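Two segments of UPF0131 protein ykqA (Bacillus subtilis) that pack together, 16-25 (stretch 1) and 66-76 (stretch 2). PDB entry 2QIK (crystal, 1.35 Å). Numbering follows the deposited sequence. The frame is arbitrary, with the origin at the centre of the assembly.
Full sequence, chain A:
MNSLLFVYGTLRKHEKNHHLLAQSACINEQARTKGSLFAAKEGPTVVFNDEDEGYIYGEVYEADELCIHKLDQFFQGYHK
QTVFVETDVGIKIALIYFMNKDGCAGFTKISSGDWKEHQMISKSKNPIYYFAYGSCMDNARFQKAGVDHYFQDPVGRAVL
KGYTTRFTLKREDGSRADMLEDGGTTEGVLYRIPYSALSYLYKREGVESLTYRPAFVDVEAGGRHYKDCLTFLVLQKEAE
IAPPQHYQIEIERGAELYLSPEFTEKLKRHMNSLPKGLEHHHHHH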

# COMPACT_ATOMS: atom_id res chain seq x y z
N LYS A 16 1.76 -18.01 2.52
CA LYS A 16 1.62 -19.40 2.94
C LYS A 16 1.96 -19.67 4.38
O LYS A 16 1.47 -20.63 4.98
N ASN A 17 2.82 -18.89 5.00
CA ASN A 17 3.17 -19.11 6.43
C ASN A 17 2.52 -18.17 7.41
O ASN A 17 2.87 -18.16 8.59
N HIS A 18 1.58 -17.34 6.94
CA HIS A 18 1.03 -16.31 7.81
C HIS A 18 0.32 -16.90 9.03
O HIS A 18 0.30 -16.28 10.08
N HIS A 19 -0.23 -18.12 8.88
CA HIS A 19 -0.91 -18.75 9.99
C HIS A 19 -0.02 -18.93 11.21
O HIS A 19 -0.55 -19.04 12.31
N LEU A 20 1.30 -18.99 11.03
CA LEU A 20 2.20 -19.05 12.17
C LEU A 20 2.12 -17.91 13.13
O LEU A 20 2.46 -18.07 14.30
N LEU A 21 1.68 -16.75 12.63
CA LEU A 21 1.50 -15.59 13.47
C LEU A 21 0.23 -15.72 14.30
O LEU A 21 -0.02 -14.89 15.19
N ALA A 22 -0.66 -16.66 13.96
CA ALA A 22 -1.88 -16.89 14.75
C ALA A 22 -2.65 -15.60 14.82
O ALA A 22 -2.85 -14.92 13.83
N GLN A 23 -3.11 -15.22 16.01
CA GLN A 23 -3.93 -14.02 16.17
C GLN A 23 -3.14 -12.81 16.57
O GLN A 23 -3.72 -11.82 17.07
N SER A 24 -1.82 -12.79 16.31
CA SER A 24 -1.02 -11.56 16.51
C SER A 24 -1.66 -10.36 15.87
O SER A 24 -2.06 -10.39 14.70
N ALA A 25 -1.76 -9.27 16.59
CA ALA A 25 -2.36 -8.05 16.10
C ALA A 25 -1.46 -7.44 15.01
O ALA A 25 -0.25 -7.36 15.20
N LEU A 66 5.35 -17.11 22.62
CA LEU A 66 5.03 -18.36 21.96
C LEU A 66 5.24 -18.22 20.47
O LEU A 66 5.81 -19.08 19.84
N CYS A 67 4.71 -17.13 19.88
CA CYS A 67 4.84 -16.91 18.43
C CYS A 67 6.29 -16.84 18.03
O CYS A 67 6.72 -17.52 17.09
N ILE A 68 7.07 -16.06 18.77
CA ILE A 68 8.51 -15.97 18.42
C ILE A 68 9.22 -17.32 18.55
O ILE A 68 10.02 -17.66 17.69
N HIS A 69 8.90 -18.11 19.60
CA HIS A 69 9.45 -19.46 19.62
C HIS A 69 9.09 -20.30 18.41
O HIS A 69 9.91 -21.03 17.87
N LYS A 70 7.80 -20.24 18.01
CA LYS A 70 7.30 -20.99 16.88
C LYS A 70 8.10 -20.60 15.63
O LYS A 70 8.43 -21.43 14.79
N LEU A 71 8.27 -19.31 15.44
CA LEU A 71 9.05 -18.82 14.29
C LEU A 71 10.51 -19.25 14.34
O LEU A 71 11.08 -19.68 13.34
N ASP A 72 11.16 -19.12 15.51
CA ASP A 72 12.47 -19.60 15.65
C ASP A 72 12.63 -21.07 15.23
O ASP A 72 13.59 -21.45 14.56
N GLN A 73 11.67 -21.88 15.63
CA GLN A 73 11.72 -23.29 15.31
C GLN A 73 11.41 -23.59 13.85
O GLN A 73 12.02 -24.52 13.30
N PHE A 74 10.48 -22.86 13.23
CA PHE A 74 10.10 -23.10 11.85
C PHE A 74 11.22 -22.73 10.88
O PHE A 74 11.50 -23.44 9.92
N PHE A 75 11.79 -21.54 11.13
CA PHE A 75 12.78 -20.94 10.23
C PHE A 75 14.22 -21.37 10.53
O PHE A 75 15.04 -20.60 10.95
N GLN A 76 14.45 -22.66 10.36
CA GLN A 76 15.80 -23.20 10.59
C GLN A 76 16.80 -22.55 9.66
O GLN A 76 16.53 -22.29 8.51

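What fills the apolar centre of the contact? Leu20, with the largest area covered here, leaves its backbone sideways in the m, t rotamer, which carries its tip to the helix. Leu20 CB lies 3.9 Å from Leu71 CD2. Leu21 starts away from the helix, yet its own m, t rotamer brings Leu21 CD2 back to within 3.8 Å of Cys67 SG and 3.9 Å of Leu71 CD1. Cys67 (t) points toward stretch 1; Leu71 (m, t) starts sideways and reaches in.

How do the aromatic rings take part? Phe74, chi1 t, points toward stretch 1 and offers a face to Leu20: Leu20 CD1 sits 3.7 Å from the Phe74 ring centroid, 18° off the normal, a CH-pi contact. Phe75 (m) adds a looser apolar touch, Phe75 CE1 to Leu20 CD1 at 4.3 Å. Asn17 (m) points toward the helix, Asn17 OD1 lying 3.7 Å from Phe74 CZ.

What joins the polar groups? No direct hydrogen bond crosses; water does the work. Lys70 points toward stretch 1 in the m, t, p, t rotamer, and Lys70 NZ donates to two waters, each 2.8 Å away: water 1 donates to His19 O (3.1 Å) and water 2 to Leu20 O (2.8 Å). Ser24 (m) points toward the helix, but Ser24 OG donates to Leu21 O at 2.7 Å, bracing the type II' turn beside Cys67.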

# COMPACT_ATOMS: atom_id res chain seq x y z
CB LYS A 16 2.40 -20.30 2.03
CG LYS A 16 3.86 -20.10 2.07
CD LYS A 16 4.55 -21.02 1.10
CE LYS A 16 6.07 -20.80 1.10
NZ LYS A 16 6.79 -21.69 0.16
CB ASN A 17 4.70 -19.20 6.62
CG ASN A 17 5.30 -20.40 5.88
OD1 ASN A 17 4.73 -21.48 5.90
ND2 ASN A 17 6.44 -20.21 5.29
CB HIS A 18 0.09 -15.44 7.02
CG HIS A 18 -0.48 -14.30 7.79
ND1 HIS A 18 0.28 -13.26 8.24
CD2 HIS A 18 -1.73 -14.08 8.25
CE1 HIS A 18 -0.51 -12.42 8.90
NE2 HIS A 18 -1.73 -12.91 8.94
CB HIS A 19 -1.49 -20.11 9.57
CG HIS A 19 -0.46 -21.09 9.21
ND1 HIS A 19 0.07 -21.21 7.95
CD2 HIS A 19 0.12 -22.06 9.96
CE1 HIS A 19 0.98 -22.16 7.94
NE2 HIS A 19 1.06 -22.68 9.15
CB LEU A 20 3.62 -19.29 11.73
CG LEU A 20 3.98 -20.53 10.95
CD1 LEU A 20 5.44 -20.50 10.42
CD2 LEU A 20 3.78 -21.78 11.77
CB LEU A 21 1.45 -14.29 12.68
CG LEU A 21 2.68 -14.00 11.85
CD1 LEU A 21 2.61 -12.63 11.23
CD2 LEU A 21 4.00 -14.17 12.62
CB ALA A 22 -1.59 -17.54 16.06
CB GLN A 23 -5.16 -14.22 17.06
CG GLN A 23 -6.08 -15.40 16.60
CD GLN A 23 -6.47 -15.13 15.08
OE1 GLN A 23 -6.01 -15.73 14.12
NE2 GLN A 23 -7.28 -14.11 14.93
CB SER A 24 0.36 -11.74 15.87
OG SER A 24 1.10 -12.79 16.43
CB ALA A 25 -2.55 -7.05 17.19
CB LEU A 66 3.59 -18.79 22.35
CG LEU A 66 3.06 -20.04 21.64
CD1 LEU A 66 2.00 -20.77 22.47
CD2 LEU A 66 2.46 -19.73 20.31
CB CYS A 67 4.10 -15.63 18.08
SG CYS A 67 4.33 -15.17 16.32
CB ILE A 68 9.21 -14.86 19.21
CG1 ILE A 68 8.59 -13.51 18.94
CG2 ILE A 68 10.71 -14.82 18.95
CD1 ILE A 68 8.59 -13.09 17.42
CB HIS A 69 9.03 -20.25 20.87
CG HIS A 69 9.67 -19.80 22.14
ND1 HIS A 69 9.03 -19.46 23.32
CD2 HIS A 69 10.99 -19.57 22.39
CE1 HIS A 69 9.92 -19.08 24.23
NE2 HIS A 69 11.12 -19.15 23.67
CB LYS A 70 5.77 -20.83 16.69
CG LYS A 70 5.01 -21.47 17.72
CD LYS A 70 3.62 -21.03 17.87
CE LYS A 70 2.83 -21.61 16.96
NZ LYS A 70 1.43 -21.05 16.90
CB LEU A 71 8.94 -17.28 14.18
CG LEU A 71 7.52 -16.76 13.97
CD1 LEU A 71 7.60 -15.23 13.82
CD2 LEU A 71 6.80 -17.37 12.82
CB ASP A 72 12.92 -19.49 17.10
CG ASP A 72 13.10 -18.11 17.61
OD1 ASP A 72 13.29 -17.15 16.83
OD2 ASP A 72 13.19 -17.94 18.86
CB GLN A 73 10.76 -24.11 16.15
CG GLN A 73 11.10 -24.15 17.58
CD GLN A 73 10.02 -24.81 18.42
OE1 GLN A 73 9.85 -24.40 19.57
NE2 GLN A 73 9.34 -25.83 17.90
CB PHE A 74 8.79 -22.40 11.57
CG PHE A 74 8.18 -22.82 10.27
CD1 PHE A 74 7.34 -23.91 10.23
CD2 PHE A 74 8.43 -22.11 9.14
CE1 PHE A 74 6.76 -24.31 9.08
CE2 PHE A 74 7.85 -22.52 7.92
CZ PHE A 74 7.04 -23.60 7.90
CB PHE A 75 12.64 -19.40 10.21
CG PHE A 75 11.40 -18.95 9.51
CD1 PHE A 75 10.19 -18.71 10.18
CD2 PHE A 75 11.42 -18.80 8.17
CE1 PHE A 75 9.04 -18.37 9.54
CE2 PHE A 75 10.28 -18.40 7.53
CZ PHE A 75 9.10 -18.21 8.22
CB GLN A 76 15.72 -24.77 10.42
CG GLN A 76 14.95 -25.38 11.60
CD GLN A 76 14.67 -26.86 11.49
OE1 GLN A 76 14.45 -27.39 10.39
NE2 GLN A 76 14.72 -27.56 12.64
O HOH W 1 0.27 -21.15 14.37
O HOH W 2 1.92 -18.25 17.09